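Side-chain contacts in beta-galactosidase (Marinomonas sp. ef1, PDB 6Y2K), which probably hydrolyses terminal beta-galactosides as a cold-active glycoside hydrolase of family GH42, assembled as a hexamer: residues P44-L49 against P78-D83; W337-F342 against V650-K655; V34-W39 against T139-G144. All coordinates share one frame; numbering follows the deposited sequence.

Interaction 1: P44-L49 against P78-D83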
# COMPACT_ATOMS: atom_id res chain seq x y z
N PRO A 44 -51.64 35.79 2.22
CA PRO A 44 -50.63 36.39 1.33
C PRO A 44 -50.33 37.85 1.63
O PRO A 44 -49.25 38.32 1.28
CB PRO A 44 -51.22 36.24 -0.07
CG PRO A 44 -52.62 35.78 0.09
CD PRO A 44 -52.84 35.34 1.50
N THR A 45 -51.29 38.55 2.23
CA THR A 45 -51.11 39.92 2.70
C THR A 45 -51.94 40.02 3.99
O THR A 45 -52.96 39.35 4.10
CB THR A 45 -51.55 40.93 1.60
OG1 THR A 45 -51.24 42.28 2.00
CG2 THR A 45 -53.05 40.82 1.28
N PRO A 46 -51.47 40.81 4.99
CA PRO A 46 -52.09 40.75 6.32
C PRO A 46 -53.58 41.07 6.34
O PRO A 46 -54.02 42.08 5.79
CB PRO A 46 -51.31 41.80 7.13
CG PRO A 46 -50.61 42.63 6.13
CD PRO A 46 -50.34 41.74 4.96
N GLY A 47 -54.35 40.18 6.97
CA GLY A 47 -55.78 40.36 7.14
C GLY A 47 -56.63 39.80 6.02
O GLY A 47 -57.85 39.80 6.15
N GLU A 48 -56.01 39.30 4.94
CA GLU A 48 -56.75 38.73 3.81
C GLU A 48 -56.50 37.23 3.81
O GLU A 48 -55.44 36.75 3.39
CB GLU A 48 -56.32 39.40 2.50
CG GLU A 48 -56.52 40.93 2.50
CD GLU A 48 -57.97 41.39 2.35
OE1 GLU A 48 -58.57 41.92 3.32
OE2 GLU A 48 -58.52 41.23 1.24
N LEU A 49 -57.48 36.49 4.33
CA LEU A 49 -57.32 35.09 4.66
C LEU A 49 -58.01 34.19 3.66
O LEU A 49 -59.07 34.54 3.15
CB LEU A 49 -57.85 34.80 6.05
CG LEU A 49 -57.15 35.60 7.16
CD1 LEU A 49 -57.97 35.56 8.44
CD2 LEU A 49 -55.75 35.07 7.40
N PRO A 78 -44.53 34.45 6.28
CA PRO A 78 -44.36 35.16 5.01
C PRO A 78 -43.46 36.39 5.11
O PRO A 78 -43.24 36.91 6.20
CB PRO A 78 -45.79 35.58 4.63
CG PRO A 78 -46.70 35.04 5.67
CD PRO A 78 -45.86 34.67 6.86
N LYS A 79 -43.00 36.88 3.95
CA LYS A 79 -42.08 38.01 3.90
C LYS A 79 -42.68 39.30 4.46
O LYS A 79 -41.99 40.08 5.13
CB LYS A 79 -41.58 38.25 2.48
CG LYS A 79 -40.50 39.32 2.33
CD LYS A 79 -39.36 39.19 3.34
CE LYS A 79 -38.04 39.72 2.77
NZ LYS A 79 -38.13 41.15 2.37
N TRP A 80 -43.98 39.53 4.20
CA TRP A 80 -44.64 40.71 4.78
C TRP A 80 -44.54 40.74 6.31
O TRP A 80 -44.39 41.79 6.91
CB TRP A 80 -46.10 40.85 4.31
CG TRP A 80 -47.04 39.77 4.72
CD1 TRP A 80 -47.52 38.78 3.93
CD2 TRP A 80 -47.65 39.58 6.01
NE1 TRP A 80 -48.39 37.98 4.63
CE2 TRP A 80 -48.49 38.45 5.91
CE3 TRP A 80 -47.59 40.26 7.23
CZ2 TRP A 80 -49.24 37.97 6.99
CZ3 TRP A 80 -48.34 39.79 8.30
CH2 TRP A 80 -49.15 38.66 8.17
N LEU A 81 -44.62 39.56 6.93
CA LEU A 81 -44.54 39.45 8.39
C LEU A 81 -43.10 39.70 8.89
O LEU A 81 -42.89 40.44 9.85
CB LEU A 81 -45.08 38.09 8.84
CG LEU A 81 -45.31 37.83 10.34
CD1 LEU A 81 -46.33 36.71 10.54
CD2 LEU A 81 -44.02 37.48 11.06
N VAL A 82 -42.13 39.11 8.20
CA VAL A 82 -40.70 39.36 8.48
C VAL A 82 -40.38 40.86 8.39
O VAL A 82 -39.72 41.41 9.28
CB VAL A 82 -39.78 38.54 7.53
CG1 VAL A 82 -38.32 38.96 7.65
CG2 VAL A 82 -39.93 37.04 7.79
N ASP A 83 -40.86 41.51 7.33
CA ASP A 83 -40.61 42.94 7.14
C ASP A 83 -41.21 43.80 8.27
O ASP A 83 -40.65 44.82 8.64
CB ASP A 83 -41.14 43.41 5.77
CG ASP A 83 -40.33 42.88 4.60
OD1 ASP A 83 -39.19 42.41 4.80
OD2 ASP A 83 -40.83 42.93 3.46
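Pro-46 lies across the indole of Trp-80, the two side chains running antiparallel alongside each other. CD of the proline sits over the five-membered ring, 3.8 Å from its centroid and 18° off the ring normal, a CH-pi contact, while CB reaches further along to the benzo end, 3.8 Å from Trp-80 CZ3. Thr-45 adds a second CH-pi contact on the same face through its CA, 4.2 Å from the five-membered centroid. The opposite face of the indole rests on CB of Leu-81, its neighbour in the helix, so the flat group is held between backbone-near carbons on both sides. Trp-80 places its CG between its own backbone N and carbonyl carbon (chi1 64°), a torsion tolerated in the first turn of a helix, where no preceding turn stands beside it; this throws the indole off the helix start, against the 44-49 loop. There CD1 comes within 3.2 Å of Pro-44 O. That carbonyl is also near NE1, but at a poor angle, and the indole N-H is instead bonded to Glu-43 O, which helps fix the ring's rotation. Thr-45 and Pro-46 open a type II beta turn that runs to Glu-48, closed by Glu-48 N to Thr-45 O at 3.2 Å. On the helix, Lys-79 NZ meets the syn lone pair of Asp-83 OD1 at 2.9 Å and has a second carboxylate partner in Glu-194 of the second subunit. Arg-188 of that subunit packs on Pro-46 and Trp-80 and bonds to Thr-45 OG1. The arrangement is a proline-tryptophan CH-pi stack joining two successive beta-alpha loops of the TIM barrel, placed at a subunit interface of the hexamer.

Interaction 2: W337-F342 against V650-K655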
# COMPACT_ATOMS: atom_id res chain seq x y z
N TRP A 337 -37.04 -0.21 5.87
CA TRP A 337 -37.09 0.89 6.85
C TRP A 337 -38.43 0.96 7.56
O TRP A 337 -38.49 1.31 8.74
CB TRP A 337 -36.79 2.25 6.18
CG TRP A 337 -35.44 2.35 5.52
CD1 TRP A 337 -34.27 1.79 5.94
CD2 TRP A 337 -35.13 3.08 4.32
NE1 TRP A 337 -33.25 2.12 5.08
CE2 TRP A 337 -33.75 2.91 4.08
CE3 TRP A 337 -35.90 3.86 3.43
CZ2 TRP A 337 -33.10 3.49 2.97
CZ3 TRP A 337 -35.26 4.43 2.33
CH2 TRP A 337 -33.87 4.25 2.12
N THR A 338 -39.50 0.63 6.84
CA THR A 338 -40.85 0.65 7.40
C THR A 338 -41.01 -0.43 8.47
O THR A 338 -41.42 -0.12 9.60
CB THR A 338 -41.92 0.51 6.29
OG1 THR A 338 -41.71 1.51 5.29
CG2 THR A 338 -43.34 0.68 6.85
N TRP A 339 -40.69 -1.68 8.14
CA TRP A 339 -40.72 -2.77 9.13
C TRP A 339 -39.78 -2.50 10.29
O TRP A 339 -40.11 -2.82 11.43
CB TRP A 339 -40.40 -4.13 8.52
CG TRP A 339 -41.60 -4.78 7.93
CD1 TRP A 339 -41.82 -5.06 6.63
CD2 TRP A 339 -42.76 -5.20 8.65
NE1 TRP A 339 -43.06 -5.65 6.47
CE2 TRP A 339 -43.66 -5.74 7.70
CE3 TRP A 339 -43.13 -5.18 9.99
CZ2 TRP A 339 -44.90 -6.26 8.06
CZ3 TRP A 339 -44.38 -5.69 10.36
CH2 TRP A 339 -45.24 -6.23 9.40
N GLU A 340 -38.63 -1.92 9.99
CA GLU A 340 -37.67 -1.52 11.03
C GLU A 340 -38.38 -0.65 12.06
O GLU A 340 -38.36 -0.96 13.26
CB GLU A 340 -36.48 -0.78 10.38
CG GLU A 340 -35.44 -0.19 11.32
CD GLU A 340 -34.66 0.92 10.62
OE1 GLU A 340 -35.11 2.08 10.71
OE2 GLU A 340 -33.64 0.62 9.96
N ALA A 341 -39.02 0.43 11.60
CA ALA A 341 -39.74 1.33 12.52
C ALA A 341 -40.81 0.59 13.33
O ALA A 341 -40.91 0.78 14.56
CB ALA A 341 -40.35 2.50 11.77
N PHE A 342 -41.58 -0.28 12.67
CA PHE A 342 -42.60 -1.09 13.37
C PHE A 342 -42.00 -2.00 14.45
O PHE A 342 -42.58 -2.12 15.53
CB PHE A 342 -43.41 -1.96 12.40
CG PHE A 342 -44.30 -1.18 11.45
CD1 PHE A 342 -44.79 0.10 11.76
CD2 PHE A 342 -44.70 -1.76 10.26
CE1 PHE A 342 -45.61 0.78 10.87
CE2 PHE A 342 -45.55 -1.10 9.38
CZ PHE A 342 -46.00 0.17 9.68
N VAL A 650 -36.39 -8.44 5.02
CA VAL A 650 -37.01 -8.54 6.33
C VAL A 650 -37.62 -9.93 6.47
O VAL A 650 -38.22 -10.44 5.52
CB VAL A 650 -38.17 -7.51 6.46
CG1 VAL A 650 -38.80 -7.57 7.85
CG2 VAL A 650 -37.69 -6.10 6.14
N ALA A 651 -37.47 -10.54 7.64
CA ALA A 651 -38.24 -11.73 8.00
C ALA A 651 -38.88 -11.52 9.37
O ALA A 651 -38.30 -10.87 10.24
CB ALA A 651 -37.37 -12.97 7.99
N ILE A 652 -40.08 -12.08 9.54
CA ILE A 652 -40.86 -11.95 10.77
C ILE A 652 -41.29 -13.34 11.23
O ILE A 652 -41.87 -14.11 10.46
CB ILE A 652 -42.09 -11.04 10.58
CG1 ILE A 652 -41.65 -9.68 9.99
CG2 ILE A 652 -42.83 -10.86 11.91
CD1 ILE A 652 -42.76 -8.69 9.75
N TRP A 653 -40.98 -13.65 12.49
CA TRP A 653 -41.23 -14.95 13.11
C TRP A 653 -42.11 -14.75 14.34
O TRP A 653 -42.08 -13.68 14.96
CB TRP A 653 -39.92 -15.59 13.56
CG TRP A 653 -38.90 -15.89 12.48
CD1 TRP A 653 -38.17 -14.98 11.75
CD2 TRP A 653 -38.47 -17.18 12.05
NE1 TRP A 653 -37.33 -15.64 10.87
CE2 TRP A 653 -37.51 -16.99 11.03
CE3 TRP A 653 -38.83 -18.49 12.40
CZ2 TRP A 653 -36.88 -18.06 10.38
CZ3 TRP A 653 -38.21 -19.56 11.75
CH2 TRP A 653 -37.25 -19.33 10.75
N LYS A 654 -42.87 -15.78 14.71
CA LYS A 654 -43.62 -15.79 15.97
C LYS A 654 -43.11 -16.91 16.88
O LYS A 654 -42.83 -18.01 16.41
CB LYS A 654 -45.13 -15.92 15.73
CG LYS A 654 -45.60 -17.17 15.00
CD LYS A 654 -47.11 -17.14 14.81
CE LYS A 654 -47.62 -18.35 14.04
NZ LYS A 654 -49.06 -18.23 13.68
N LYS A 655 -42.98 -16.61 18.17
CA LYS A 655 -42.55 -17.59 19.15
C LYS A 655 -43.61 -18.69 19.29
O LYS A 655 -44.81 -18.41 19.20
CB LYS A 655 -42.29 -16.93 20.50
CG LYS A 655 -41.10 -15.99 20.48
CD LYS A 655 -40.91 -15.34 21.84
CE LYS A 655 -39.90 -14.21 21.77
NZ LYS A 655 -39.74 -13.55 23.09
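Within the two segments the shortest polar bond belongs to the helix backbone, Ala-341 N to Trp-337 O at 3.0 Å, spanning the turn from which Trp-339 reaches across to Val-650 and Ile-652. The contact itself is apolar. CD1 of Ile-652 stands almost exactly above the six-membered ring of Trp-339, 3.3 Å from its centroid and 6° off the normal, a close CH-pi contact made by one methyl end-on. The isoleucine chain gets there fully extended (chi2 -180°), crossing the indole at about a right angle. Val-650, two residues earlier on the same side of the strand, meets the root of the tryptophan instead: its CG1 lies 3.9 Å from Trp-339 CB. On the other face of the indole Phe-342 CD2, one helical turn on, sits 3.7 Å above the plane. Phe-620 and Phe-622 of the adjoining strand 618-623 also pack around Trp-339. The helix belongs to the TIM barrel and the strand to the small antiparallel sheet at the chain's C-terminal end. With its N-H bonded to Glu-388 OE1, the buried Trp-339 meets Val-650 and Ile-652 through dispersion and shape, while polar bonds such as Phe-342 O to Arg-615 lie beside it.

Interaction 3: V34-W39 against T139-G144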
# COMPACT_ATOMS: atom_id res chain seq x y z
N VAL A 34 -50.88 17.59 6.30
CA VAL A 34 -50.96 18.80 5.47
C VAL A 34 -50.76 20.08 6.28
O VAL A 34 -50.96 20.09 7.50
CB VAL A 34 -52.31 18.91 4.70
CG1 VAL A 34 -52.57 17.66 3.87
CG2 VAL A 34 -53.47 19.18 5.65
N GLY A 35 -50.36 21.16 5.60
CA GLY A 35 -50.52 22.53 6.10
C GLY A 35 -49.33 23.29 6.68
O GLY A 35 -49.40 24.52 6.80
N GLU A 36 -48.24 22.59 7.01
CA GLU A 36 -47.13 23.22 7.77
C GLU A 36 -46.31 24.29 7.02
O GLU A 36 -45.60 25.06 7.66
CB GLU A 36 -46.21 22.16 8.42
CG GLU A 36 -45.11 21.54 7.54
CD GLU A 36 -45.59 20.57 6.47
OE1 GLU A 36 -46.82 20.38 6.28
OE2 GLU A 36 -44.72 19.99 5.79
N PHE A 37 -46.39 24.34 5.69
CA PHE A 37 -45.72 25.39 4.92
C PHE A 37 -46.68 26.33 4.18
O PHE A 37 -46.26 27.01 3.23
CB PHE A 37 -44.73 24.77 3.91
CG PHE A 37 -43.64 23.93 4.55
CD1 PHE A 37 -42.82 24.46 5.54
CD2 PHE A 37 -43.39 22.64 4.10
CE1 PHE A 37 -41.80 23.70 6.10
CE2 PHE A 37 -42.37 21.89 4.64
CZ PHE A 37 -41.57 22.41 5.65
N SER A 38 -47.93 26.42 4.64
CA SER A 38 -49.00 27.07 3.85
C SER A 38 -49.35 28.53 4.24
O SER A 38 -50.31 29.07 3.70
CB SER A 38 -50.28 26.19 3.88
OG SER A 38 -50.84 26.10 5.18
N TRP A 39 -48.58 29.16 5.12
CA TRP A 39 -48.92 30.52 5.58
C TRP A 39 -49.10 31.52 4.43
O TRP A 39 -50.06 32.28 4.43
CB TRP A 39 -47.93 31.06 6.63
CG TRP A 39 -48.45 32.17 7.53
CD1 TRP A 39 -49.34 33.17 7.21
CD2 TRP A 39 -48.06 32.43 8.89
NE1 TRP A 39 -49.53 34.01 8.28
CE2 TRP A 39 -48.76 33.58 9.32
CE3 TRP A 39 -47.18 31.80 9.78
CZ2 TRP A 39 -48.63 34.10 10.61
CZ3 TRP A 39 -47.04 32.33 11.06
CH2 TRP A 39 -47.77 33.47 11.47
N THR A 139 -46.96 20.65 15.58
CA THR A 139 -46.53 22.02 15.84
C THR A 139 -45.33 22.37 14.96
O THR A 139 -44.33 21.65 14.98
CB THR A 139 -46.14 22.24 17.31
OG1 THR A 139 -45.21 21.23 17.71
CG2 THR A 139 -47.38 22.18 18.19
N ASP A 140 -45.43 23.43 14.17
CA ASP A 140 -44.28 23.97 13.43
C ASP A 140 -43.74 22.85 12.48
O ASP A 140 -44.55 22.09 11.89
CB ASP A 140 -43.25 24.50 14.46
CG ASP A 140 -42.25 25.50 13.88
OD1 ASP A 140 -41.18 25.04 13.38
OD2 ASP A 140 -42.47 26.74 13.99
N ASN A 141 -42.43 22.77 12.29
CA ASN A 141 -41.81 21.75 11.45
C ASN A 141 -40.30 21.71 11.72
O ASN A 141 -39.59 22.66 11.37
CB ASN A 141 -42.04 22.02 9.96
CG ASN A 141 -41.58 20.86 9.09
OD1 ASN A 141 -42.26 19.82 8.99
ND2 ASN A 141 -40.41 21.02 8.46
N GLU A 142 -39.83 20.64 12.35
CA GLU A 142 -38.41 20.39 12.57
C GLU A 142 -37.71 21.56 13.27
O GLU A 142 -36.83 22.21 12.71
CB GLU A 142 -37.69 20.03 11.25
CG GLU A 142 -38.10 18.70 10.63
CD GLU A 142 -37.18 18.27 9.48
OE1 GLU A 142 -36.70 19.15 8.75
OE2 GLU A 142 -36.93 17.05 9.32
N TYR A 143 -38.14 21.81 14.50
CA TYR A 143 -37.49 22.76 15.38
C TYR A 143 -35.99 22.51 15.32
O TYR A 143 -35.56 21.36 15.46
CB TYR A 143 -37.91 22.59 16.85
CG TYR A 143 -39.34 22.94 17.21
CD1 TYR A 143 -39.96 24.08 16.70
CD2 TYR A 143 -40.06 22.17 18.12
CE1 TYR A 143 -41.27 24.42 17.06
CE2 TYR A 143 -41.36 22.49 18.48
CZ TYR A 143 -41.96 23.61 17.96
OH TYR A 143 -43.25 23.93 18.33
N GLY A 144 -35.22 23.57 15.12
CA GLY A 144 -33.76 23.48 15.17
C GLY A 144 -33.09 23.17 13.84
O GLY A 144 -31.88 23.39 13.72
O HOH W 1 -42.21 19.14 6.39
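The ring of Phe-37 carries CG of Glu-36 over the centre of one face, 3.8 Å above the plane, and meets the amide of Asn-141 obliquely at its far end, with ring and amide planes 68° apart. CZ is the ring atom nearest the amide nitrogen, 3.3 Å from Asn-141 ND2. Trp-183 of the second subunit brings its ring against Phe-37. The amide oxygen turns to Glu-36: Asn-141 OD1 is 3.6 Å from Glu-36 CG, with carboxylate and amide planes 35° apart. A water joins the two polar ends, 2.7 Å from Glu-36 OE2 and 2.7 Å from Asn-141 OD1. Each oxygen has further partners, Arg-33 and Tyr-8 for the carboxylate and Asn-242 ND2 for the amide, so the water belongs to a wider buried network. Asn-141 extends toward Phe-37 with CG trans to its backbone nitrogen (chi1 -172°), and its backbone N-H is bonded to Asp-140 OD1 at 2.8 Å, on the anti side and tilted out of the carboxylate plane; Arg-104 and Thr-74 hold this carboxylate too. In the other segment Gly-35 O accepts Ser-38 N, which closes the type I turn, and also Ser-38 OG at 2.7 Å, both from the same face of its plane. A leucine in place of Asn-141 would probably leave Asn-242 ND2 without its acceptor and the water with no link to the amide side. The loops follow the second and fourth barrel strands; an Asn-Glu pair after the fourth is as in clan GH-A, so Glu-142 is probably the acid/base; it holds a glycerol, probably from the crystallisation liquor, that may mark the pocket. The chemistry implies that aromatic packing and shared polar bonds set the asparagine amide, consistent with a wall of the sugar-binding pocket.

How the interactions relate
Interactions 1 and 3 are neighbours, their centres about 17 Å apart, on beta-alpha loops beyond the C-terminal ends of barrel strands. Along the chain, interaction 1 falls wholly between the two segments of interaction 3, and Trp-39 links them by packing on Pro-78 and Leu-81. Both touch the second subunit, which places loops near the probable active site beside a subunit interface. Interaction 2 comes later in sequence, its centre about 47 Å from that of interaction 1 and about 31 Å from that of interaction 3. It ties helix 333-343 of the same barrel to the C-terminal antiparallel sheet, a join made within one chain.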